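Local coordinates for 52 protein (Murid herpesvirus 4, PDB 2OA5) that is an abundant tegument protein of the herpesvirus BLRF2 family, probably serving a structural role in the virion as a self-associating helical protein, at the interface of chains A and B. Numbering follows the deposited sequence. Chains: chain A/B, Hypothetical protein BQLF2.

The interface of chains A and B. Residues chain A 44, 52-53, 56; chain B 76, 81, 85, 89.
Helix-to-helix packing in a two-fold symmetric interface between two copies of this BLRF2-family tegument protein, which may reflect its natural assembly, sets A:Ile52 and A:Ser56, one turn apart on helix 46-76, against B:Leu85 and B:Leu89, one turn apart on the short helix 82-90 of the partner. It illustrates how a short, mainly apolar patch, repeated by symmetry with the chains exchanged, can contribute to a contact between two copies of one protein. A:Ile52 and B:Leu85 point at each other tip to tip, the branch methyl CG2 of the isoleucine lying 3.5 Å from CD2 of the leucine, a tight fit. With CG opposite the backbone N (chi1 -167°) and chi2 at 53°, B:Leu85 brings CD2 up against both A:Ile52 and A:Leu44. CD2 of B:Leu85 meets CD2 of A:Leu44, from the loop preceding the long helix, at 3.5 Å; these two leucine side chains cross at about a right angle. One turn along, B:Leu89 slants across A:Ile52, its CD1 being 3.6 Å from the isoleucine CG2, and the same methyl rests against the A:Ser56 side chain. The hydroxyl OG of A:Ser56 bonds back to the carbonyl O of A:Ile52 at 2.7 Å, approaching from above the carbonyl plane, which ties this polar group to its own helix beside the leucine. At the flank, A:Ile53 extends CG1 and CD1 alongside the B:Ala76 methyl, CD1 to CB 3.7 Å.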
# COMPACT_ATOMS: atom_id res chain seq x y z
N LEU A 44 -11.19 -29.81 -1.86
CA LEU A 44 -9.95 -29.38 -1.26
C LEU A 44 -9.31 -30.39 -0.29
O LEU A 44 -9.94 -30.87 0.64
CB LEU A 44 -10.20 -28.05 -0.55
CG LEU A 44 -9.06 -27.03 -0.52
CD1 LEU A 44 -8.40 -26.99 -1.88
CD2 LEU A 44 -9.59 -25.66 -0.15
N ILE A 52 -2.84 -22.95 1.09
CA ILE A 52 -3.48 -21.73 0.62
C ILE A 52 -3.64 -20.74 1.78
O ILE A 52 -3.37 -19.54 1.66
CB ILE A 52 -4.85 -22.07 -0.02
CG1 ILE A 52 -4.61 -22.87 -1.32
CG2 ILE A 52 -5.65 -20.80 -0.30
CD1 ILE A 52 -5.86 -23.48 -1.95
N ILE A 53 -4.06 -21.26 2.93
CA ILE A 53 -4.26 -20.45 4.13
C ILE A 53 -2.98 -19.76 4.60
O ILE A 53 -2.97 -18.56 4.88
CB ILE A 53 -4.82 -21.32 5.29
CG1 ILE A 53 -6.26 -21.73 4.99
CG2 ILE A 53 -4.69 -20.56 6.61
CD1 ILE A 53 -6.90 -22.61 6.07
N SER A 56 -1.62 -17.30 1.74
CA SER A 56 -2.51 -16.14 1.62
C SER A 56 -2.30 -15.22 2.83
O SER A 56 -2.22 -14.00 2.69
CB SER A 56 -3.97 -16.58 1.54
OG SER A 56 -4.22 -17.29 0.34
N ALA B 76 -11.64 -19.40 5.61
CA ALA B 76 -11.36 -20.55 4.76
C ALA B 76 -12.11 -21.80 5.22
O ALA B 76 -12.13 -22.82 4.53
CB ALA B 76 -9.86 -20.82 4.73
N THR B 81 -13.87 -26.42 -1.84
CA THR B 81 -13.27 -26.61 -3.16
C THR B 81 -12.27 -25.48 -3.42
O THR B 81 -12.29 -24.44 -2.74
CB THR B 81 -14.32 -26.62 -4.30
OG1 THR B 81 -14.87 -25.32 -4.48
CG2 THR B 81 -15.43 -27.61 -4.00
N LEU B 85 -12.64 -21.43 -2.32
CA LEU B 85 -11.66 -20.74 -1.51
C LEU B 85 -11.07 -19.52 -2.24
O LEU B 85 -10.88 -18.45 -1.65
CB LEU B 85 -10.56 -21.71 -1.08
CG LEU B 85 -9.64 -21.22 0.03
CD1 LEU B 85 -10.45 -20.74 1.23
CD2 LEU B 85 -8.68 -22.33 0.41
N LEU B 89 -11.31 -15.75 -0.96
CA LEU B 89 -10.16 -14.94 -0.61
C LEU B 89 -10.04 -13.69 -1.47
O LEU B 89 -9.62 -12.65 -0.98
CB LEU B 89 -8.87 -15.76 -0.74
CG LEU B 89 -8.72 -16.90 0.25
CD1 LEU B 89 -7.40 -17.62 0.01
CD2 LEU B 89 -8.78 -16.37 1.66